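Local coordinates for leucine-rich repeat protein (Bacteroides thetaiotaomicron, PDB 4ECN), which is of unknown function but is an extracellular leucine-rich repeat protein that probably takes part in protein binding, at residues Val133-Ser138 against Ala255-Gln260; Val219-Tyr224 against Gln237-Glu242; Arg156-Thr161 against Met176-Lys181. All coordinates share one frame; numbering follows the deposited sequence.

Overall arrangement
All three contacts belong to one mixed beta sheet, most of it in the second DUF4458 range, at the end of the molecule away from the C-terminus. Contact 1 is buried. It pairs strand 130-139 in parallel with strand 251-259, and its inner face is apolar. Contacts 2 and 3 are partly buried ends of antiparallel hairpins, and both lie within the chain loop that contact 1 closes. Strands 157-164 and 214-227 are neighbours, so the two hairpins share a seam. Val160, Met176 and Val178 of contact 3 pack against Phe135, Val257 and Leu137 of contact 1. Contact 2 is the more polar, and its Tyr221 hydroxyl bonds to Gln260 of contact 1.

Contact 1 (Val133-Ser138 against Ala255-Gln260); sequences VTFKLS and ANVPIQ
The Phe135 ring meets Ala255 and Val257 obliquely through one ortho carbon. Phe135 CD1 lies 3.6 Å from Ala255 CB and equally far from Val257 CG2. One face is covered within its own strand by Val133 CG1, offset toward the rim. Farther round the ring, CE2 packs on Met176 SE and CZ on Val160 CG2. Phe135 lies on the same face of the sheet as Ala255, Leu137 and Val257, and chi1 of -62° sets CG beside its own backbone N. Farther along this buried face, Leu137 CD2 touches Ile259 CD1 at 3.9 Å, and the two side chains cross obliquely. Phe152 touches both.

The other flat group, the Asn256 amide, lies on the opposite face with Ser138. Asn256 ND2 is 3.6 Å from Ser138 OG, which is proximity and not a hydrogen bond. Its OD1 accepts instead from the backbone N of Glu242. Lys136 is also on this face, but its amine turns off from the partner strand.

Five backbone hydrogen bonds join the strands. Ala255 N gives to Thr134 O at 2.8 Å, and Lys136 N gives to Ala255 O. Val257 N then gives to Lys136 O and Ser138 N to Val257 O, and Ile259 N closes the series on Ser138 O at 2.7 Å. Ala255 and Val257 thus each use N and O on residues flanking their opposite number. This alternation is the signature of parallel pairing. Here the first and last strands of a mixed sheet lie side by side, 251-259 added to 130-139; its DUF4458 family belongs to the transthyretin clan.

Contact 2 (Val219-Tyr224 against Gln237-Glu242); sequences VAYTTY and QSVRGE
Val219, Ala220 and Tyr221 pair with Gln237, Ser238 and Val239 in the beta hairpin of strands 214-227 and 230-238, where the second strand ends. Tyr221 and Gln237 form a hydrogen-bonded antiparallel pair. Tyr221 N gives to Gln237 O at 3.1 Å, and Gln237 N returns a bond to Tyr221 O at 3.0 Å. Next to them, Ala220 and Ser238 form a non-hydrogen-bonded pair.

At Val219 the pattern changes. Val219 O receives Val239 N at 3.0 Å and takes a weak bond from Ser238 OG. On its other edge this strand has a classic beta bulge, with Val219 and Ala220 both facing Thr161.

The Tyr221 and Gln237 side chains lie side by side and point the same way. Tyr221 CG sits between the backbone N and the carbonyl carbon (chi1 69°), with the ring beside Gln237. Tyr221 CE2 is 3.7 Å from Gln237 CB, and Tyr221 OH is 3.4 Å from Gln237 CG. Val239 CG1 comes to the ring edge, near its plane, 3.7 Å from Tyr221 CE2. The Tyr221 hydroxyl bonds to Glu235 OE2 and to the backbone N of Gln260, while Gln237 NE2 reaches Glu235 OE1. An alanine at Tyr221 would probably leave the Glu235 carboxylate and Gln260 N without this hydroxyl and open a gap beside Gln237 and Val239.

Past the end of the second strand, Arg240 lays its guanidinium against Val219, whose CG1 lies over one face, 3.5 Å from Arg240 NH1. The same NH1 gives a bond to Val239 O, nearly in the guanidinium plane, and a salt bridge to Glu307 OE2. Glu307 thus pairs with the charge while an aliphatic branch covers a face, and this would probably limit how far the guanidinium can turn.

Contact 3 (Arg156-Thr161 against Met176-Lys181); sequences RYVDVT and MKVTYK
Val158 and Val160 close on the methyl end of Met176, a selenomethionine in the crystal, and make the dense part of this contact. Met176 CE sits 3.7 Å from Val158 CG1 and at the same distance from both Val160 CG1 and CG2. The chain is extended at chi2 (180°) and bends at chi3 (-58°), which turns CE back over the facing strand. Val160 crosses it at about a right angle. Val178 extends this apolar face, its CG2 lying 3.9 Å from Val158 CB. Leu137 of strand 130-139 packs on Val178, and Cys205 touches Val158.

Three backbone hydrogen bonds hold the strands. Val158 and Met176 are a hydrogen-bonded pair. Met176 N gives to Val158 O at 2.9 Å, and Val158 N gives to Met176 O at 3.0 Å. Val178 N reaches Arg156 O.

The opposite face is looser and more open to solvent: Lys177 is exposed and Tyr157 partly so. Tyr157 and Lys177 form the non-hydrogen-bonded pair there. Only the near part of the lysine touches the ring, with Lys177 CB 3.7 Å from Tyr157 CE1, and its NZ lies well clear of it. The ring has its cation-pi partner outside the hairpin, in Arg231. Arg156 is exposed and also points away from the second strand.

In the sheet, strand 157-164 runs between strands 170-179 and 214-227. It meets the latter through a classic beta bulge, where Arg156 and Tyr157 both face Tyr224. Asp159 OD2 also bonds to the Tyr224 hydroxyl. On the other side, strand 170-179 pairs antiparallel with strand 202-212, where Ala203 packs on Val178.

Contact 1 (Val133-Ser138 against Ala255-Gln260)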
loop_
_atom_site.group_PDB
_atom_site.type_symbol
_atom_site.label_atom_id
_atom_site.label_comp_id
_atom_site.label_asym_id
_atom_site.label_seq_id
_atom_site.Cartn_x
_atom_site.Cartn_y
_atom_site.Cartn_z
ATOM N N VAL A 133 46.428 -5.448 15.560
ATOM C CA VAL A 133 46.102 -4.487 16.622
ATOM C C VAL A 133 45.682 -5.185 17.913
ATOM O O VAL A 133 45.041 -6.234 17.880
ATOM C CB VAL A 133 44.959 -3.530 16.137
ATOM C CG1 VAL A 133 44.194 -2.888 17.290
ATOM C CG2 VAL A 133 45.504 -2.449 15.214
ATOM N N THR A 134 46.006 -4.545 19.049
ATOM C CA THR A 134 45.577 -4.917 20.395
ATOM C C THR A 134 44.944 -3.691 21.011
ATOM O O THR A 134 45.380 -2.568 20.738
ATOM C CB THR A 134 46.709 -5.479 21.258
ATOM O OG1 THR A 134 47.770 -4.518 21.311
ATOM C CG2 THR A 134 47.203 -6.827 20.777
ATOM N N PHE A 135 43.926 -3.897 21.842
ATOM C CA PHE A 135 43.209 -2.795 22.472
ATOM C C PHE A 135 43.557 -2.678 23.947
ATOM O O PHE A 135 43.989 -3.649 24.580
ATOM C CB PHE A 135 41.692 -2.982 22.291
ATOM C CG PHE A 135 41.322 -2.975 20.829
ATOM C CD1 PHE A 135 41.082 -1.779 20.163
ATOM C CD2 PHE A 135 41.317 -4.153 20.091
ATOM C CE1 PHE A 135 40.803 -1.768 18.799
ATOM C CE2 PHE A 135 41.030 -4.137 18.727
ATOM C CZ PHE A 135 40.763 -2.952 18.098
ATOM N N LYS A 136 43.394 -1.461 24.467
ATOM C CA LYS A 136 43.609 -1.088 25.848
ATOM C C LYS A 136 42.399 -0.293 26.286
ATOM O O LYS A 136 42.170 0.837 25.813
ATOM C CB LYS A 136 44.919 -0.311 25.993
ATOM C CG LYS A 136 45.245 0.204 27.388
ATOM C CD LYS A 136 46.303 1.306 27.261
ATOM C CE LYS A 136 46.766 1.925 28.555
ATOM N NZ LYS A 136 47.613 0.989 29.333
ATOM N N LEU A 137 41.577 -0.942 27.124
ATOM C CA LEU A 137 40.354 -0.393 27.703
ATOM C C LEU A 137 40.734 0.574 28.824
ATOM O O LEU A 137 41.536 0.221 29.680
ATOM C CB LEU A 137 39.439 -1.520 28.212
ATOM C CG LEU A 137 38.623 -2.320 27.198
ATOM C CD1 LEU A 137 39.500 -3.234 26.331
ATOM C CD2 LEU A 137 37.612 -3.191 27.919
ATOM N N SER A 138 40.192 1.797 28.797
ATOM C CA SER A 138 40.536 2.847 29.750
ATOM C C SER A 138 39.308 3.605 30.237
ATOM O O SER A 138 38.363 3.768 29.460
ATOM C CB SER A 138 41.489 3.831 29.078
ATOM O OG SER A 138 42.442 3.196 28.237
ATOM N N ALA A 255 45.402 0.152 21.399
ATOM C CA ALA A 255 44.464 1.049 20.718
ATOM C C ALA A 255 43.367 1.458 21.712
ATOM O O ALA A 255 42.848 0.599 22.423
ATOM C CB ALA A 255 43.889 0.344 19.494
ATOM N N ASN A 256 43.031 2.749 21.789
ATOM C CA ASN A 256 42.111 3.258 22.812
ATOM C C ASN A 256 40.608 2.815 22.693
ATOM O O ASN A 256 39.918 3.172 21.739
ATOM C CB ASN A 256 42.121 4.788 22.832
ATOM C CG ASN A 256 41.325 5.385 23.976
ATOM O OD1 ASN A 256 40.570 6.357 23.789
ATOM N ND2 ASN A 256 41.476 4.813 25.193
ATOM N N VAL A 257 40.098 2.153 23.755
ATOM C CA VAL A 257 38.693 1.798 23.927
ATOM C C VAL A 257 38.223 2.579 25.177
ATOM O O VAL A 257 38.476 2.140 26.304
ATOM C CB VAL A 257 38.431 0.274 23.997
ATOM C CG1 VAL A 257 36.946 -0.021 24.186
ATOM C CG2 VAL A 257 38.956 -0.434 22.750
ATOM N N PRO A 258 37.633 3.787 24.987
ATOM C CA PRO A 258 37.252 4.630 26.138
ATOM C C PRO A 258 35.971 4.169 26.863
ATOM O O PRO A 258 34.857 4.565 26.496
ATOM C CB PRO A 258 37.036 6.007 25.498
ATOM C CG PRO A 258 36.620 5.719 24.120
ATOM C CD PRO A 258 37.352 4.472 23.709
ATOM N N ILE A 259 36.149 3.403 27.951
ATOM C CA ILE A 259 35.042 2.873 28.747
ATOM C C ILE A 259 34.401 4.025 29.536
ATOM O O ILE A 259 35.110 4.818 30.142
ATOM C CB ILE A 259 35.528 1.716 29.653
ATOM C CG1 ILE A 259 36.188 0.579 28.817
ATOM C CG2 ILE A 259 34.406 1.178 30.566
ATOM C CD1 ILE A 259 35.325 -0.082 27.719
ATOM N N GLN A 260 33.058 4.121 29.496
ATOM C CA GLN A 260 32.287 5.202 30.115
ATOM C C GLN A 260 31.712 4.851 31.488
ATOM O O GLN A 260 31.561 5.758 32.321
ATOM C CB GLN A 260 31.110 5.593 29.203
ATOM C CG GLN A 260 31.507 6.067 27.811
ATOM C CD GLN A 260 32.365 7.307 27.822
ATOM O OE1 GLN A 260 32.020 8.334 28.424
ATOM N NE2 GLN A 260 33.489 7.239 27.117
#

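Contact 2 (Val219-Tyr224 against Gln237-Glu242)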
loop_
_atom_site.group_PDB
_atom_site.type_symbol
_atom_site.label_atom_id
_atom_site.label_comp_id
_atom_site.label_asym_id
_atom_site.label_seq_id
_atom_site.Cartn_x
_atom_site.Cartn_y
_atom_site.Cartn_z
ATOM N N VAL A 219 34.655 3.668 17.525
ATOM C CA VAL A 219 33.446 4.482 17.429
ATOM C C VAL A 219 32.268 3.866 18.260
ATOM O O VAL A 219 31.229 4.520 18.434
ATOM C CB VAL A 219 33.034 4.715 15.944
ATOM C CG1 VAL A 219 34.075 5.570 15.230
ATOM C CG2 VAL A 219 32.771 3.411 15.188
ATOM N N ALA A 220 32.445 2.653 18.804
ATOM C CA ALA A 220 31.420 2.011 19.640
ATOM C C ALA A 220 31.940 0.751 20.329
ATOM O O ALA A 220 32.847 0.089 19.816
ATOM C CB ALA A 220 30.193 1.653 18.801
ATOM N N TYR A 221 31.335 0.394 21.470
ATOM C CA TYR A 221 31.677 -0.847 22.174
ATOM C C TYR A 221 30.484 -1.369 22.987
ATOM O O TYR A 221 29.574 -0.612 23.363
ATOM C CB TYR A 221 32.912 -0.694 23.103
ATOM C CG TYR A 221 32.665 0.191 24.306
ATOM C CD1 TYR A 221 32.138 -0.333 25.487
ATOM C CD2 TYR A 221 32.889 1.565 24.243
ATOM C CE1 TYR A 221 31.836 0.489 26.571
ATOM C CE2 TYR A 221 32.598 2.394 25.324
ATOM C CZ TYR A 221 32.084 1.849 26.492
ATOM O OH TYR A 221 31.824 2.652 27.572
ATOM N N THR A 222 30.530 -2.676 23.272
ATOM C CA THR A 222 29.621 -3.397 24.149
ATOM C C THR A 222 30.505 -4.224 25.079
ATOM O O THR A 222 31.313 -5.028 24.596
ATOM C CB THR A 222 28.587 -4.215 23.371
ATOM O OG1 THR A 222 27.866 -3.351 22.495
ATOM C CG2 THR A 222 27.603 -4.897 24.281
ATOM N N THR A 223 30.407 -3.979 26.401
ATOM C CA THR A 223 31.175 -4.755 27.387
ATOM C C THR A 223 30.275 -5.862 27.979
ATOM O O THR A 223 29.056 -5.689 28.071
ATOM C CB THR A 223 31.787 -3.866 28.488
ATOM O OG1 THR A 223 30.786 -3.001 29.009
ATOM C CG2 THR A 223 32.974 -3.050 27.996
ATOM N N TYR A 224 30.889 -6.998 28.368
ATOM C CA TYR A 224 30.193 -8.152 28.938
ATOM C C TYR A 224 30.820 -8.669 30.242
ATOM O O TYR A 224 32.041 -8.656 30.401
ATOM C CB TYR A 224 30.175 -9.319 27.940
ATOM C CG TYR A 224 29.533 -8.994 26.617
ATOM C CD1 TYR A 224 28.157 -9.117 26.437
ATOM C CD2 TYR A 224 30.299 -8.576 25.533
ATOM C CE1 TYR A 224 27.557 -8.794 25.221
ATOM C CE2 TYR A 224 29.712 -8.259 24.312
ATOM C CZ TYR A 224 28.342 -8.370 24.158
ATOM O OH TYR A 224 27.768 -8.051 22.949
ATOM N N GLN A 237 27.974 1.811 24.155
ATOM C CA GLN A 237 28.171 3.242 23.991
ATOM C C GLN A 237 28.709 3.595 22.627
ATOM O O GLN A 237 29.513 2.847 22.065
ATOM C CB GLN A 237 29.151 3.788 25.045
ATOM C CG GLN A 237 28.762 3.618 26.510
ATOM C CD GLN A 237 27.552 4.380 26.980
ATOM O OE1 GLN A 237 27.189 5.434 26.456
ATOM N NE2 GLN A 237 26.952 3.893 28.054
ATOM N N SER A 238 28.274 4.756 22.106
ATOM C CA SER A 238 28.834 5.377 20.911
ATOM C C SER A 238 29.916 6.310 21.410
ATOM O O SER A 238 29.662 7.140 22.300
ATOM C CB SER A 238 27.780 6.085 20.068
ATOM O OG SER A 238 28.338 6.445 18.814
ATOM N N VAL A 239 31.148 6.089 20.954
ATOM C CA VAL A 239 32.296 6.850 21.418
ATOM C C VAL A 239 33.157 7.312 20.233
ATOM O O VAL A 239 32.806 7.103 19.067
ATOM C CB VAL A 239 33.140 6.004 22.424
ATOM C CG1 VAL A 239 32.405 5.790 23.748
ATOM C CG2 VAL A 239 33.590 4.674 21.821
ATOM N N ARG A 240 34.282 7.968 20.570
ATOM C CA ARG A 240 35.358 8.440 19.705
ATOM C C ARG A 240 36.664 8.251 20.462
ATOM O O ARG A 240 37.104 9.129 21.203
ATOM C CB ARG A 240 35.152 9.898 19.244
ATOM C CG ARG A 240 34.124 10.099 18.128
ATOM C CD ARG A 240 34.547 9.437 16.818
ATOM N NE ARG A 240 33.670 9.778 15.696
ATOM C CZ ARG A 240 32.502 9.190 15.446
ATOM N NH1 ARG A 240 32.032 8.252 16.263
ATOM N NH2 ARG A 240 31.783 9.553 14.390
ATOM N N GLY A 241 37.213 7.053 20.344
ATOM C CA GLY A 241 38.476 6.692 20.959
ATOM C C GLY A 241 39.608 7.405 20.259
ATOM O O GLY A 241 39.467 7.842 19.113
ATOM N N GLU A 242 40.729 7.552 20.963
ATOM C CA GLU A 242 41.927 8.210 20.445
ATOM C C GLU A 242 42.424 7.468 19.200
ATOM O O GLU A 242 42.448 6.237 19.177
ATOM C CB GLU A 242 43.004 8.292 21.528
ATOM C CG GLU A 242 42.686 9.324 22.592
ATOM C CD GLU A 242 42.763 10.752 22.094
ATOM O OE1 GLU A 242 43.880 11.212 21.759
ATOM O OE2 GLU A 242 41.699 11.411 22.035
#

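Contact 3 (Arg156-Thr161 against Met176-Lys181)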
loop_
_atom_site.group_PDB
_atom_site.type_symbol
_atom_site.label_atom_id
_atom_site.label_comp_id
_atom_site.label_asym_id
_atom_site.label_seq_id
_atom_site.Cartn_x
_atom_site.Cartn_y
_atom_site.Cartn_z
ATOM N N ARG A 156 34.520 -8.888 31.258
ATOM C CA ARG A 156 35.208 -10.109 30.817
ATOM C C ARG A 156 35.439 -10.150 29.294
ATOM O O ARG A 156 36.457 -10.692 28.845
ATOM C CB ARG A 156 34.408 -11.338 31.251
ATOM C CG ARG A 156 34.232 -11.431 32.768
ATOM C CD ARG A 156 35.400 -12.079 33.479
ATOM N NE ARG A 156 35.233 -11.979 34.928
ATOM C CZ ARG A 156 35.864 -11.095 35.695
ATOM N NH1 ARG A 156 36.743 -10.251 35.164
ATOM N NH2 ARG A 156 35.642 -11.065 37.002
ATOM N N TYR A 157 34.486 -9.596 28.513
ATOM C CA TYR A 157 34.502 -9.550 27.048
ATOM C C TYR A 157 34.058 -8.183 26.528
ATOM O O TYR A 157 33.282 -7.487 27.189
ATOM C CB TYR A 157 33.601 -10.648 26.458
ATOM C CG TYR A 157 34.121 -12.037 26.739
ATOM C CD1 TYR A 157 35.081 -12.623 25.920
ATOM C CD2 TYR A 157 33.685 -12.754 27.851
ATOM C CE1 TYR A 157 35.607 -13.884 26.206
ATOM C CE2 TYR A 157 34.198 -14.018 28.146
ATOM C CZ TYR A 157 35.152 -14.586 27.315
ATOM O OH TYR A 157 35.636 -15.844 27.597
ATOM N N VAL A 158 34.552 -7.805 25.336
ATOM C CA VAL A 158 34.192 -6.541 24.713
ATOM C C VAL A 158 33.969 -6.740 23.187
ATOM O O VAL A 158 34.513 -7.669 22.579
ATOM C CB VAL A 158 35.254 -5.447 25.005
ATOM C CG1 VAL A 158 36.505 -5.616 24.148
ATOM C CG2 VAL A 158 34.669 -4.052 24.837
ATOM N N ASP A 159 33.128 -5.861 22.601
ATOM C CA ASP A 159 32.843 -5.743 21.166
ATOM C C ASP A 159 33.282 -4.394 20.738
ATOM O O ASP A 159 32.772 -3.427 21.294
ATOM C CB ASP A 159 31.342 -5.960 20.829
ATOM C CG ASP A 159 30.777 -7.356 21.003
ATOM O OD1 ASP A 159 31.513 -8.325 20.779
ATOM O OD2 ASP A 159 29.578 -7.472 21.270
ATOM N N VAL A 160 34.251 -4.267 19.821
ATOM C CA VAL A 160 34.571 -2.894 19.455
ATOM C C VAL A 160 34.355 -2.719 17.945
ATOM O O VAL A 160 34.582 -3.630 17.144
ATOM C CB VAL A 160 35.961 -2.348 19.908
ATOM C CG1 VAL A 160 36.248 -2.695 21.369
ATOM C CG2 VAL A 160 37.105 -2.792 19.008
ATOM N N THR A 161 33.841 -1.535 17.602
ATOM C CA THR A 161 33.650 -1.032 16.254
ATOM C C THR A 161 34.725 -0.019 15.994
ATOM O O THR A 161 34.830 0.972 16.733
ATOM C CB THR A 161 32.247 -0.415 16.042
ATOM O OG1 THR A 161 31.241 -1.192 16.680
ATOM C CG2 THR A 161 31.922 -0.168 14.563
HETATM N N MSE A 176 35.887 -10.183 22.055
HETATM C CA MSE A 176 37.305 -10.232 22.417
HETATM C C MSE A 176 37.458 -10.388 23.933
HETATM O O MSE A 176 36.761 -9.686 24.678
HETATM C CB MSE A 176 38.045 -8.985 21.927
HETATM C CG MSE A 176 38.113 -8.853 20.395
HETATM SE SE MSE A 176 39.059 -7.238 19.818
HETATM C CE MSE A 176 37.946 -5.921 20.700
ATOM N N LYS A 177 38.360 -11.314 24.394
ATOM C CA LYS A 177 38.571 -11.547 25.826
ATOM C C LYS A 177 39.471 -10.459 26.418
ATOM O O LYS A 177 40.605 -10.250 25.980
ATOM C CB LYS A 177 39.150 -12.940 26.122
ATOM C CG LYS A 177 39.097 -13.295 27.608
ATOM C CD LYS A 177 39.903 -14.534 27.957
ATOM C CE LYS A 177 40.118 -14.694 29.451
ATOM N NZ LYS A 177 40.999 -13.630 30.026
ATOM N N VAL A 178 38.934 -9.788 27.435
ATOM C CA VAL A 178 39.560 -8.703 28.176
ATOM C C VAL A 178 40.383 -9.321 29.316
ATOM O O VAL A 178 39.822 -9.982 30.194
ATOM C CB VAL A 178 38.469 -7.708 28.684
ATOM C CG1 VAL A 178 39.070 -6.600 29.526
ATOM C CG2 VAL A 178 37.661 -7.114 27.528
ATOM N N THR A 179 41.713 -9.131 29.280
ATOM C CA THR A 179 42.655 -9.632 30.288
ATOM C C THR A 179 42.986 -8.457 31.258
ATOM O O THR A 179 43.758 -7.550 30.918
ATOM C CB THR A 179 43.877 -10.241 29.580
ATOM O OG1 THR A 179 43.434 -11.350 28.797
ATOM C CG2 THR A 179 44.945 -10.697 30.536
ATOM N N TYR A 180 42.350 -8.469 32.447
ATOM C CA TYR A 180 42.505 -7.428 33.461
ATOM C C TYR A 180 43.508 -7.879 34.525
ATOM O O TYR A 180 43.205 -8.777 35.313
ATOM C CB TYR A 180 41.134 -7.057 34.101
ATOM C CG TYR A 180 41.230 -6.033 35.217
ATOM C CD1 TYR A 180 41.551 -4.702 34.948
ATOM C CD2 TYR A 180 41.022 -6.396 36.544
ATOM C CE1 TYR A 180 41.690 -3.764 35.978
ATOM C CE2 TYR A 180 41.157 -5.466 37.583
ATOM C CZ TYR A 180 41.475 -4.148 37.293
ATOM O OH TYR A 180 41.580 -3.226 38.307
ATOM N N LYS A 181 44.708 -7.250 34.534
ATOM C CA LYS A 181 45.795 -7.508 35.497
ATOM C C LYS A 181 45.908 -6.328 36.493
ATOM O O LYS A 181 45.889 -5.159 36.073
ATOM C CB LYS A 181 47.135 -7.753 34.775
#